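Local coordinates for AimR transcriptional regulator (Bacillus phage phi3T, PDB 5ZVV), which activates transcription of the aimX locus as a dimer, apparently favouring lysis, and is turned into an inactive monomer by the arbitrium peptide, at residues Q111-G114 against K115-L119; L180-G183 against F184-S188; F240-Y243 against D244-K247; A257-P260 against V261-E264; E309-E312 against I313-L317. All coordinates share one frame; numbering follows the deposited sequence.

Interaction 1 (Q111-G114 against K115-L119); sequences QEWG and KVYSL
Trp113 and Tyr117, one helical turn apart, carry the aromatic part of this contact. They lie side by side and point the same way, because CG of each is anti to its own carbonyl carbon (chi1 -80° in Trp113, -83° in Tyr117). Their planes are only 12° apart, but the rings are slid past each other and barely overlap, with 5.8 Å between the Tyr117 centroid and that of the six-membered ring of Trp113. They touch where Trp113 CE3 meets Tyr117 CE1 at 3.6 Å.

The aliphatic groups pack on backbone oxygens of the turn before. Lys115 bends back so that its CD sits 3.2 Å from Gln111 O, and Val116 CG2 comes equally close to Glu112 O. The edge of the Tyr117 ring meets Trp113 O in the same fashion, through CD1.

That oxygen also belongs to the backbone ladder, where it receives Tyr117 N at 2.9 Å. Lys115 N, Val116 N and Ser118 N bond likewise to Gln111 O, Glu112 O and Gly114 O.

Polar ends find partners further off: Glu112 reaches Lys143 N and Ser144 OG, and Tyr117 OH bonds to Glu84. This middle part of helix 108-124 is thus held among its neighbours, with Tyr117 stacked on Phe150 of helix 145-161, Trp113 against Val83 of helix 77-88, and both aromatic residues reaching helix 184-203.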
loop_
_atom_site.group_PDB
_atom_site.type_symbol
_atom_site.label_atom_id
_atom_site.label_comp_id
_atom_site.label_asym_id
_atom_site.label_seq_id
_atom_site.Cartn_x
_atom_site.Cartn_y
_atom_site.Cartn_z
ATOM N N GLN A 111 30.896 6.753 5.946
ATOM C CA GLN A 111 30.491 5.362 5.762
ATOM C C GLN A 111 28.976 5.223 5.800
ATOM O O GLN A 111 28.393 4.460 5.021
ATOM C CB GLN A 111 31.124 4.478 6.835
ATOM C CG GLN A 111 32.634 4.411 6.798
ATOM C CD GLN A 111 33.195 3.547 7.912
ATOM O OE1 GLN A 111 32.450 2.862 8.617
ATOM N NE2 GLN A 111 34.513 3.578 8.079
ATOM N N GLU A 112 28.324 5.954 6.704
ATOM C CA GLU A 112 26.875 5.890 6.828
ATOM C C GLU A 112 26.194 6.404 5.566
ATOM O O GLU A 112 25.275 5.765 5.035
ATOM C CB GLU A 112 26.447 6.689 8.059
ATOM C CG GLU A 112 24.977 7.020 8.151
ATOM C CD GLU A 112 24.668 7.824 9.396
ATOM O OE1 GLU A 112 25.280 7.538 10.446
ATOM O OE2 GLU A 112 23.835 8.750 9.322
ATOM N N TRP A 113 26.638 7.562 5.067
ATOM C CA TRP A 113 26.117 8.076 3.803
ATOM C C TRP A 113 26.334 7.076 2.676
ATOM O O TRP A 113 25.438 6.845 1.856
ATOM C CB TRP A 113 26.788 9.404 3.458
ATOM C CG TRP A 113 26.216 10.585 4.172
ATOM C CD1 TRP A 113 26.187 10.796 5.520
ATOM C CD2 TRP A 113 25.611 11.736 3.571
ATOM N NE1 TRP A 113 25.591 12.002 5.797
ATOM C CE2 TRP A 113 25.229 12.600 4.617
ATOM C CE3 TRP A 113 25.349 12.117 2.249
ATOM C CZ2 TRP A 113 24.601 13.824 4.384
ATOM C CZ3 TRP A 113 24.729 13.333 2.019
ATOM C CH2 TRP A 113 24.359 14.172 3.083
ATOM N N GLY A 114 27.522 6.474 2.622
ATOM C CA GLY A 114 27.808 5.519 1.566
ATOM C C GLY A 114 26.910 4.301 1.627
ATOM O O GLY A 114 26.480 3.784 0.595
ATOM N N LYS A 115 26.607 3.831 2.838
ATOM C CA LYS A 115 25.759 2.654 2.977
ATOM C C LYS A 115 24.310 2.975 2.640
ATOM O O LYS A 115 23.627 2.174 1.989
ATOM C CB LYS A 115 25.881 2.089 4.393
ATOM C CG LYS A 115 27.204 1.377 4.641
ATOM C CD LYS A 115 27.684 1.536 6.078
ATOM C CE LYS A 115 26.777 0.830 7.065
ATOM N NZ LYS A 115 27.244 1.020 8.467
ATOM N N VAL A 116 23.826 4.148 3.058
ATOM C CA VAL A 116 22.442 4.516 2.769
ATOM C C VAL A 116 22.252 4.741 1.274
ATOM O O VAL A 116 21.287 4.252 0.676
ATOM C CB VAL A 116 22.028 5.751 3.587
ATOM C CG1 VAL A 116 20.641 6.220 3.173
ATOM C CG2 VAL A 116 22.052 5.428 5.070
ATOM N N TYR A 117 23.170 5.478 0.642
ATOM C CA TYR A 117 23.063 5.686 -0.798
ATOM C C TYR A 117 23.303 4.395 -1.567
ATOM O O TYR A 117 22.748 4.211 -2.657
ATOM C CB TYR A 117 24.032 6.774 -1.253
ATOM C CG TYR A 117 23.478 8.168 -1.063
ATOM C CD1 TYR A 117 23.539 8.801 0.172
ATOM C CD2 TYR A 117 22.875 8.843 -2.116
ATOM C CE1 TYR A 117 23.023 10.072 0.350
ATOM C CE2 TYR A 117 22.357 10.113 -1.948
ATOM C CZ TYR A 117 22.433 10.721 -0.714
ATOM O OH TYR A 117 21.921 11.984 -0.551
ATOM N N SER A 118 24.118 3.492 -1.021
ATOM C CA SER A 118 24.269 2.177 -1.632
ATOM C C SER A 118 22.946 1.421 -1.621
ATOM O O SER A 118 22.565 0.810 -2.627
ATOM C CB SER A 118 25.354 1.383 -0.907
ATOM O OG SER A 118 25.593 0.148 -1.555
ATOM N N LEU A 119 22.229 1.458 -0.491
ATOM C CA LEU A 119 20.899 0.856 -0.441
ATOM C C LEU A 119 19.956 1.522 -1.434
ATOM O O LEU A 119 19.192 0.842 -2.129
ATOM C CB LEU A 119 20.326 0.947 0.974
ATOM C CG LEU A 119 21.019 0.143 2.074
ATOM C CD1 LEU A 119 20.317 0.365 3.401
ATOM C CD2 LEU A 119 21.046 -1.332 1.723
#

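Interaction 2 (L180-G183 against F184-S188); sequences LPEG and FIKES
Lys186 leaves the helix with CG anti to its backbone N (chi1 -175°) and stays extended to the tip, which carries NZ back along the preceding loop; Glu182 folds at chi2 (-67°) to bring its carboxylate to meet it. Lys186 NZ forms a salt bridge with Glu182 OE2 at 2.8 Å, approaching from above the carboxylate plane. The same nitrogen donates to Leu180 O at 3.0 Å and also to Phe177 O further back in the loop, so three oxygens grip the ammonium group of this buried side chain. Its methylenes are lined by the loop too, with Lys186 CD 3.8 Å from Leu180 CB and 3.3 Å from Pro181 O.

The backbone is joined by a water, which donates to Pro181 O and accepts from Lys186 N, each at 3.0 Å. Glu187 N closes the first turn on Gly183 O at 3.1 Å. The Glu187 carboxylate itself turns to Lys190.

This is the N-terminal end of helix 184-203, with Gly183 as N-cap: it offers no side-chain acceptor, and the water takes up the amide of Lys186, the third residue of the helix, where a capping side chain commonly would.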
loop_
_atom_site.group_PDB
_atom_site.type_symbol
_atom_site.label_atom_id
_atom_site.label_comp_id
_atom_site.label_asym_id
_atom_site.label_seq_id
_atom_site.Cartn_x
_atom_site.Cartn_y
_atom_site.Cartn_z
ATOM N N LEU A 180 16.337 18.798 9.890
ATOM C CA LEU A 180 17.457 19.027 8.983
ATOM C C LEU A 180 17.977 20.442 9.141
ATOM O O LEU A 180 17.181 21.392 9.123
ATOM C CB LEU A 180 17.032 18.803 7.535
ATOM C CG LEU A 180 16.603 17.401 7.120
ATOM C CD1 LEU A 180 16.130 17.419 5.676
ATOM C CD2 LEU A 180 17.752 16.429 7.302
ATOM N N PRO A 181 19.283 20.632 9.298
ATOM C CA PRO A 181 19.833 21.988 9.277
ATOM C C PRO A 181 19.736 22.586 7.883
ATOM O O PRO A 181 19.677 21.881 6.874
ATOM C CB PRO A 181 21.293 21.791 9.702
ATOM C CG PRO A 181 21.601 20.385 9.311
ATOM C CD PRO A 181 20.326 19.612 9.501
ATOM N N GLU A 182 19.700 23.913 7.842
ATOM C CA GLU A 182 19.619 24.625 6.575
ATOM C C GLU A 182 20.898 24.425 5.768
ATOM O O GLU A 182 21.994 24.323 6.320
ATOM C CB GLU A 182 19.389 26.118 6.815
ATOM C CG GLU A 182 18.200 26.428 7.705
ATOM C CD GLU A 182 16.880 26.065 7.059
ATOM O OE1 GLU A 182 16.672 26.411 5.876
ATOM O OE2 GLU A 182 16.049 25.427 7.736
ATOM N N GLY A 183 20.753 24.371 4.455
ATOM C CA GLY A 183 21.906 24.319 3.583
ATOM C C GLY A 183 21.619 23.544 2.312
ATOM O O GLY A 183 20.474 23.278 1.957
ATOM N N PHE A 184 22.714 23.183 1.638
ATOM C CA PHE A 184 22.642 22.555 0.320
ATOM C C PHE A 184 21.855 21.247 0.359
ATOM O O PHE A 184 20.962 21.019 -0.468
ATOM C CB PHE A 184 24.066 22.330 -0.195
ATOM C CG PHE A 184 24.154 21.447 -1.396
ATOM C CD1 PHE A 184 23.954 21.961 -2.666
ATOM C CD2 PHE A 184 24.460 20.103 -1.260
ATOM C CE1 PHE A 184 24.043 21.147 -3.777
ATOM C CE2 PHE A 184 24.549 19.287 -2.367
ATOM C CZ PHE A 184 24.343 19.810 -3.626
ATOM N N ILE A 185 22.182 20.372 1.313
ATOM C CA ILE A 185 21.533 19.065 1.392
ATOM C C ILE A 185 20.033 19.220 1.619
ATOM O O ILE A 185 19.220 18.548 0.971
ATOM C CB ILE A 185 22.190 18.212 2.494
ATOM C CG1 ILE A 185 23.606 17.813 2.079
ATOM C CG2 ILE A 185 21.350 16.980 2.801
ATOM C CD1 ILE A 185 23.648 16.888 0.878
ATOM N N LYS A 186 19.644 20.118 2.532
ATOM C CA LYS A 186 18.229 20.278 2.857
ATOM C C LYS A 186 17.439 20.819 1.672
ATOM O O LYS A 186 16.297 20.407 1.443
ATOM C CB LYS A 186 18.068 21.194 4.074
ATOM C CG LYS A 186 16.633 21.330 4.565
ATOM C CD LYS A 186 16.557 22.136 5.855
ATOM C CE LYS A 186 15.116 22.345 6.286
ATOM N NZ LYS A 186 15.019 22.851 7.679
ATOM N N GLU A 187 18.028 21.737 0.902
ATOM C CA GLU A 187 17.354 22.231 -0.296
ATOM C C GLU A 187 17.239 21.140 -1.357
ATOM O O GLU A 187 16.213 21.036 -2.045
ATOM C CB GLU A 187 18.095 23.449 -0.850
ATOM C CG GLU A 187 18.130 24.628 0.108
ATOM C CD GLU A 187 16.743 25.074 0.519
ATOM O OE1 GLU A 187 15.943 25.435 -0.371
ATOM O OE2 GLU A 187 16.447 25.049 1.731
ATOM N N SER A 188 18.283 20.318 -1.503
ATOM C CA SER A 188 18.221 19.201 -2.443
ATOM C C SER A 188 17.094 18.240 -2.074
ATOM O O SER A 188 16.270 17.862 -2.921
ATOM C CB SER A 188 19.569 18.476 -2.473
ATOM O OG SER A 188 19.653 17.577 -3.566
HETATM O O HOH W 1 21.555 21.230 4.613
#

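Interaction 3 (F240-Y243 against D244-K247); sequences FEDY and DEAK
The chain arrives at Asp242 in an extended conformation (phi -152°, psi 122°) and turns into helix at Tyr243, after which Ala246 N bonds to Asp242 O at 3.2 Å and Lys247 N to Tyr243 O at 2.9 Å. Asp242 points its side chain into the opening turn. Its OD1 takes two weak bonds, from Asp244 N at 2.9 Å with a sharply bent hydrogen and from Glu245 N at 3.3 Å with a much straighter one. The other oxygen, OD2, rests 3.6 Å from Glu245 CG, while the carboxylate of Glu245 turns away to a salt bridge with Lys248. Asp244 brings OD2 to 3.7 Å from Asp242 OD1. These acidic groups around the helix start would probably interact favourably with its dipole, though the two aspartates should repel each other somewhat.

On another side, Tyr243 and Lys247 cross at a slant. Lys247 runs out fully extended, with CG anti to the backbone N (chi1 180°), and its CD meets Tyr243 CE2 and OH, each at 3.9 Å. Tyr243 packs on Leu273 and meets the Trp277 ring, both on helix 260-277; Lys247 lies along Leu270 and Leu273 of that helix.

The arrangement is an aspartate N-cap opening helix 243-252 within an all-helical array, consistent with the kinship of this family to tetratricopeptide repeats.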
loop_
_atom_site.group_PDB
_atom_site.type_symbol
_atom_site.label_atom_id
_atom_site.label_comp_id
_atom_site.label_asym_id
_atom_site.label_seq_id
_atom_site.Cartn_x
_atom_site.Cartn_y
_atom_site.Cartn_z
ATOM N N PHE A 240 -5.640 18.486 -20.648
ATOM C CA PHE A 240 -7.043 18.545 -21.036
ATOM C C PHE A 240 -7.659 19.930 -20.875
ATOM O O PHE A 240 -8.850 20.093 -21.152
ATOM C CB PHE A 240 -7.851 17.523 -20.233
ATOM C CG PHE A 240 -7.364 16.114 -20.391
ATOM C CD1 PHE A 240 -7.765 15.344 -21.470
ATOM C CD2 PHE A 240 -6.491 15.565 -19.469
ATOM C CE1 PHE A 240 -7.310 14.047 -21.623
ATOM C CE2 PHE A 240 -6.034 14.269 -19.612
ATOM C CZ PHE A 240 -6.443 13.507 -20.691
ATOM N N GLU A 241 -6.886 20.929 -20.451
ATOM C CA GLU A 241 -7.412 22.275 -20.239
ATOM C C GLU A 241 -7.077 23.235 -21.374
ATOM O O GLU A 241 -7.964 23.923 -21.884
ATOM C CB GLU A 241 -6.890 22.846 -18.915
ATOM C CG GLU A 241 -7.400 22.132 -17.679
ATOM C CD GLU A 241 -6.927 22.787 -16.395
ATOM O OE1 GLU A 241 -6.328 23.882 -16.469
ATOM O OE2 GLU A 241 -7.156 22.206 -15.314
ATOM N N ASP A 242 -5.810 23.298 -21.779
ATOM C CA ASP A 242 -5.353 24.310 -22.726
ATOM C C ASP A 242 -4.168 23.746 -23.494
ATOM O O ASP A 242 -3.157 23.377 -22.888
ATOM C CB ASP A 242 -4.963 25.600 -21.990
ATOM C CG ASP A 242 -4.713 26.769 -22.927
ATOM O OD1 ASP A 242 -4.197 26.563 -24.043
ATOM O OD2 ASP A 242 -5.029 27.912 -22.536
ATOM N N TYR A 243 -4.287 23.689 -24.822
ATOM C CA TYR A 243 -3.195 23.157 -25.632
ATOM C C TYR A 243 -1.971 24.062 -25.564
ATOM O O TYR A 243 -0.854 23.592 -25.326
ATOM C CB TYR A 243 -3.642 22.982 -27.085
ATOM C CG TYR A 243 -2.517 22.524 -27.987
ATOM C CD1 TYR A 243 -2.122 21.193 -28.009
ATOM C CD2 TYR A 243 -1.836 23.422 -28.799
ATOM C CE1 TYR A 243 -1.087 20.768 -28.819
ATOM C CE2 TYR A 243 -0.799 23.003 -29.615
ATOM C CZ TYR A 243 -0.430 21.675 -29.619
ATOM O OH TYR A 243 0.600 21.250 -30.424
ATOM N N ASP A 244 -2.170 25.367 -25.761
ATOM C CA ASP A 244 -1.044 26.287 -25.883
ATOM C C ASP A 244 -0.265 26.407 -24.578
ATOM O O ASP A 244 0.967 26.511 -24.594
ATOM C CB ASP A 244 -1.553 27.651 -26.343
ATOM C CG ASP A 244 -2.377 27.561 -27.614
ATOM O OD1 ASP A 244 -1.787 27.382 -28.697
ATOM O OD2 ASP A 244 -3.619 27.644 -27.523
ATOM N N GLU A 245 -0.958 26.386 -23.437
ATOM C CA GLU A 245 -0.262 26.509 -22.159
ATOM C C GLU A 245 0.485 25.228 -21.807
ATOM O O GLU A 245 1.629 25.279 -21.334
ATOM C CB GLU A 245 -1.251 26.886 -21.056
ATOM C CG GLU A 245 -1.757 28.317 -21.166
ATOM C CD GLU A 245 -0.627 29.331 -21.131
ATOM O OE1 GLU A 245 0.300 29.158 -20.311
ATOM O OE2 GLU A 245 -0.660 30.292 -21.929
ATOM N N ALA A 246 -0.146 24.071 -22.025
ATOM C CA ALA A 246 0.548 22.800 -21.833
ATOM C C ALA A 246 1.795 22.727 -22.702
ATOM O O ALA A 246 2.888 22.400 -22.220
ATOM C CB ALA A 246 -0.393 21.634 -22.145
ATOM N N LYS A 247 1.647 23.047 -23.989
ATOM C CA LYS A 247 2.790 23.050 -24.895
ATOM C C LYS A 247 3.859 24.030 -24.428
ATOM O O LYS A 247 5.057 23.764 -24.569
ATOM C CB LYS A 247 2.329 23.391 -26.311
ATOM C CG LYS A 247 3.444 23.429 -27.342
ATOM C CD LYS A 247 2.907 23.822 -28.711
ATOM C CE LYS A 247 4.000 23.784 -29.770
ATOM N NZ LYS A 247 3.498 24.196 -31.109
#

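Interaction 4 (A257-P260 against V261-E264); sequences AKNP and VHQE
Asn259 OD1 is the polar atom around which the helix start turns: His262 N donates to it at 2.9 Å through an almost straight bond (173° at the hydrogen), and Val261 N lies 3.1 Å away. The asparagine reaches this place because its CG sits between its own backbone N and carbonyl carbon (chi1 56°), curling the amide back over the first turn. Its backbone takes part as well, Asn259 O accepting from Gln263 N at 3.1 Å. Pro260, the first residue of the helix, has no N-H to be satisfied, and its carbonyl receives Glu264 N.

The other half of the amide lies on the histidine. Asn259 ND2 stands 3.4 Å above one face of the His262 ring, displaced towards the rim on the ND1 and CE1 side, with amide and ring planes inclined at 56°. At the ring edge, in its plane, a water sits 2.8 Å from His262 ND1 and accepts from Lys258 N at 2.9 Å, tying the imidazole to the incoming loop. Ala257 closes the packing, its CB 4.0 Å from His262 CB.

Further out, Phe228 stacks on His262 and Phe229 meets it edge-to-face, both from helix 224-237, while Gln263 turns its amide to Gln254 and Asp267. A bound glycerol, probably from the crystallisation liquor, lies beside Gln263. The whole is a classic asparagine N-cap, with the side-chain oxygen bonded to the amide three residues on, followed by proline as the first residue of helix 260-277.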
loop_
_atom_site.group_PDB
_atom_site.type_symbol
_atom_site.label_atom_id
_atom_site.label_comp_id
_atom_site.label_asym_id
_atom_site.label_seq_id
_atom_site.Cartn_x
_atom_site.Cartn_y
_atom_site.Cartn_z
ATOM N N ALA A 257 16.577 19.195 -20.568
ATOM C CA ALA A 257 16.765 17.830 -21.049
ATOM C C ALA A 257 18.186 17.700 -21.586
ATOM O O ALA A 257 18.540 18.328 -22.588
ATOM C CB ALA A 257 15.732 17.490 -22.120
ATOM N N LYS A 258 19.003 16.883 -20.919
ATOM C CA LYS A 258 20.426 16.786 -21.228
ATOM C C LYS A 258 20.838 15.409 -21.730
ATOM O O LYS A 258 22.040 15.140 -21.844
ATOM C CB LYS A 258 21.257 17.162 -19.999
ATOM C CG LYS A 258 21.033 18.588 -19.529
ATOM C CD LYS A 258 21.227 19.571 -20.672
ATOM C CE LYS A 258 20.944 20.999 -20.235
ATOM N NZ LYS A 258 21.082 21.961 -21.367
ATOM N N ASN A 259 19.884 14.533 -22.020
ATOM C CA ASN A 259 20.169 13.206 -22.541
ATOM C C ASN A 259 19.002 12.788 -23.429
ATOM O O ASN A 259 17.903 13.331 -23.299
ATOM C CB ASN A 259 20.391 12.188 -21.414
ATOM C CG ASN A 259 19.227 12.112 -20.452
ATOM O OD1 ASN A 259 18.158 11.613 -20.794
ATOM N ND2 ASN A 259 19.433 12.600 -19.233
ATOM N N PRO A 260 19.225 11.849 -24.350
ATOM C CA PRO A 260 18.140 11.488 -25.284
ATOM C C PRO A 260 16.930 10.859 -24.617
ATOM O O PRO A 260 15.837 10.910 -25.191
ATOM C CB PRO A 260 18.821 10.510 -26.259
ATOM C CG PRO A 260 20.062 10.053 -25.561
ATOM C CD PRO A 260 20.494 11.200 -24.703
ATOM N N VAL A 261 17.076 10.282 -23.423
ATOM C CA VAL A 261 15.931 9.664 -22.758
ATOM C C VAL A 261 14.915 10.725 -22.345
ATOM O O VAL A 261 13.716 10.613 -22.634
ATOM C CB VAL A 261 16.401 8.827 -21.554
ATOM C CG1 VAL A 261 15.212 8.404 -20.706
ATOM C CG2 VAL A 261 17.177 7.604 -22.032
ATOM N N HIS A 262 15.382 11.773 -21.663
ATOM C CA HIS A 262 14.497 12.883 -21.327
ATOM C C HIS A 262 13.982 13.576 -22.580
ATOM O O HIS A 262 12.834 14.037 -22.606
ATOM C CB HIS A 262 15.225 13.875 -20.423
ATOM C CG HIS A 262 15.556 13.322 -19.073
ATOM N ND1 HIS A 262 16.398 13.961 -18.189
ATOM C CD2 HIS A 262 15.149 12.188 -18.453
ATOM C CE1 HIS A 262 16.501 13.244 -17.084
ATOM N NE2 HIS A 262 15.755 12.162 -17.220
ATOM N N GLN A 263 14.803 13.642 -23.631
ATOM C CA GLN A 263 14.357 14.257 -24.876
ATOM C C GLN A 263 13.188 13.489 -25.478
ATOM O O GLN A 263 12.217 14.093 -25.944
ATOM C CB GLN A 263 15.509 14.337 -25.877
ATOM C CG GLN A 263 15.166 15.136 -27.128
ATOM C CD GLN A 263 14.923 16.609 -26.826
ATOM O OE1 GLN A 263 15.803 17.300 -26.311
ATOM N NE2 GLN A 263 13.727 17.095 -27.148
ATOM N N GLU A 264 13.263 12.156 -25.478
ATOM C CA GLU A 264 12.170 11.361 -26.025
ATOM C C GLU A 264 10.957 11.363 -25.107
ATOM O O GLU A 264 9.827 11.189 -25.578
ATOM C CB GLU A 264 12.636 9.930 -26.295
ATOM C CG GLU A 264 13.520 9.802 -27.523
ATOM C CD GLU A 264 13.801 8.360 -27.897
ATOM O OE1 GLU A 264 13.451 7.457 -27.109
ATOM O OE2 GLU A 264 14.376 8.129 -28.981
HETATM O O HOH W 2 18.208 16.045 -18.303
#

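Interaction 5 (E309-E312 against I313-L317); sequences EATE and ILDEL
The Asp315 carboxylate is the flat group that meets the preceding turn, and one of its faces looks onto the backbone of Thr311. Thr311 O stands directly over the carboxylate carbon, 3.0 Å from Asp315 CG, at nearly equal distances from the two carboxylate oxygens. Thr311 CG2 comes to the same side further out, 3.9 Å from Asp315 OD2. The placement follows from chi1 of Asp315 (-72°), which sets CG beside its own backbone N and so over the carbonyl that this N-H already uses: Asp315 N bonds to Thr311 O at 2.9 Å. No hydrogen links the carbonyl and the carboxylate, so the closeness of these oxygens is probably somewhat unfavourable, although the same carbonyl keeps its backbone bond.

Thr311 and Asp315 lie alongside each other and point the same way, but the hydroxyl of Thr311 is engaged elsewhere, with Ile307 O one turn earlier. On the other flanks the branched side chains lean back on the carbonyls of the preceding turn. Leu314 CG rests 3.3 Å from Ala310 O, and Ile313 CG1 lies 3.4 Å from Glu309 O. Those two oxygens accept from Leu314 N and Ile313 N, and Glu312 O accepts from Glu316 N.

The turn is two-sided. Ala310 faces Tyr301 and Ile302 of helix 291-304, and Leu314 packs on Lys334 and Ile337 of helix 324-338, whereas the glutamates are exposed. Helix 307-318 is thus an amphipathic helix between its chain neighbours, as in stacked helical-hairpin folds of the tetratricopeptide type.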
loop_
_atom_site.group_PDB
_atom_site.type_symbol
_atom_site.label_atom_id
_atom_site.label_comp_id
_atom_site.label_asym_id
_atom_site.label_seq_id
_atom_site.Cartn_x
_atom_site.Cartn_y
_atom_site.Cartn_z
ATOM N N GLU A 309 -1.795 0.845 -40.491
ATOM C CA GLU A 309 -0.505 0.942 -39.811
ATOM C C GLU A 309 -0.679 1.009 -38.296
ATOM O O GLU A 309 0.074 0.367 -37.547
ATOM C CB GLU A 309 0.261 2.158 -40.335
ATOM C CG GLU A 309 0.786 1.987 -41.761
ATOM C CD GLU A 309 1.147 3.304 -42.436
ATOM O OE1 GLU A 309 0.266 4.180 -42.554
ATOM O OE2 GLU A 309 2.312 3.461 -42.854
ATOM N N ALA A 310 -1.670 1.772 -37.828
ATOM C CA ALA A 310 -1.958 1.834 -36.399
ATOM C C ALA A 310 -2.321 0.459 -35.851
ATOM O O ALA A 310 -1.800 0.031 -34.815
ATOM C CB ALA A 310 -3.084 2.834 -36.135
ATOM N N THR A 311 -3.218 -0.248 -36.542
ATOM C CA THR A 311 -3.611 -1.588 -36.120
ATOM C C THR A 311 -2.435 -2.552 -36.164
ATOM O O THR A 311 -2.366 -3.483 -35.356
ATOM C CB THR A 311 -4.761 -2.093 -36.996
ATOM O OG1 THR A 311 -5.881 -1.207 -36.870
ATOM C CG2 THR A 311 -5.191 -3.494 -36.582
ATOM N N GLU A 312 -1.497 -2.344 -37.088
ATOM C CA GLU A 312 -0.281 -3.151 -37.095
ATOM C C GLU A 312 0.532 -2.914 -35.827
ATOM O O GLU A 312 0.972 -3.865 -35.164
ATOM C CB GLU A 312 0.542 -2.830 -38.342
ATOM C CG GLU A 312 1.646 -3.820 -38.643
ATOM C CD GLU A 312 2.152 -3.698 -40.067
ATOM O OE1 GLU A 312 1.918 -2.640 -40.693
ATOM O OE2 GLU A 312 2.773 -4.663 -40.562
ATOM N N ILE A 313 0.728 -1.642 -35.464
ATOM C CA ILE A 313 1.473 -1.326 -34.248
ATOM C C ILE A 313 0.776 -1.909 -33.021
ATOM O O ILE A 313 1.427 -2.463 -32.126
ATOM C CB ILE A 313 1.669 0.197 -34.124
ATOM C CG1 ILE A 313 2.547 0.713 -35.265
ATOM C CG2 ILE A 313 2.279 0.552 -32.776
ATOM C CD1 ILE A 313 2.789 2.204 -35.220
ATOM N N LEU A 314 -0.554 -1.809 -32.963
ATOM C CA LEU A 314 -1.282 -2.329 -31.808
ATOM C C LEU A 314 -1.227 -3.853 -31.756
ATOM O O LEU A 314 -1.151 -4.442 -30.668
ATOM C CB LEU A 314 -2.729 -1.836 -31.833
ATOM C CG LEU A 314 -2.920 -0.318 -31.722
ATOM C CD1 LEU A 314 -4.389 0.060 -31.801
ATOM C CD2 LEU A 314 -2.304 0.222 -30.438
ATOM N N ASP A 315 -1.262 -4.509 -32.919
ATOM C CA ASP A 315 -1.088 -5.958 -32.968
ATOM C C ASP A 315 0.281 -6.360 -32.441
ATOM O O ASP A 315 0.407 -7.354 -31.716
ATOM C CB ASP A 315 -1.273 -6.472 -34.396
ATOM C CG ASP A 315 -2.716 -6.428 -34.855
ATOM O OD1 ASP A 315 -3.602 -6.117 -34.032
ATOM O OD2 ASP A 315 -2.962 -6.701 -36.049
ATOM N N GLU A 316 1.323 -5.604 -32.802
ATOM C CA GLU A 316 2.639 -5.858 -32.226
ATOM C C GLU A 316 2.639 -5.616 -30.722
ATOM O O GLU A 316 3.331 -6.320 -29.979
ATOM C CB GLU A 316 3.693 -4.984 -32.910
ATOM C CG GLU A 316 5.129 -5.492 -32.775
ATOM C CD GLU A 316 5.772 -5.143 -31.442
ATOM O OE1 GLU A 316 5.347 -4.152 -30.812
ATOM O OE2 GLU A 316 6.704 -5.864 -31.023
ATOM N N LEU A 317 1.862 -4.634 -30.256
ATOM C CA LEU A 317 1.842 -4.317 -28.831
ATOM C C LEU A 317 1.126 -5.385 -28.014
ATOM O O LEU A 317 1.453 -5.581 -26.839
ATOM C CB LEU A 317 1.187 -2.953 -28.606
ATOM C CG LEU A 317 2.030 -1.739 -28.998
ATOM C CD1 LEU A 317 1.212 -0.459 -28.937
ATOM C CD2 LEU A 317 3.253 -1.642 -28.098
#

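Overall arrangement
All five contacts are local, each within one helix or at its start, and they follow one another along the chain from interaction 1 to interaction 5. Interactions 1 and 2 touch: Trp113 CH2 meets Ile185 CD1 at 3.6 Å, joining helix 108-124 to helix 184-203. Interactions 3 and 4 open successive helices, 243-252 and 260-277, with centres about 22 Å apart. Interaction 5, on helix 307-318, lies farthest from the middle of the chain, its centre about 49 Å from that of interaction 2, across the chain's centre. The contacts are thus spread along one all-helical array of a family related to tetratricopeptide repeats, with only interactions 1 and 2 in direct touch.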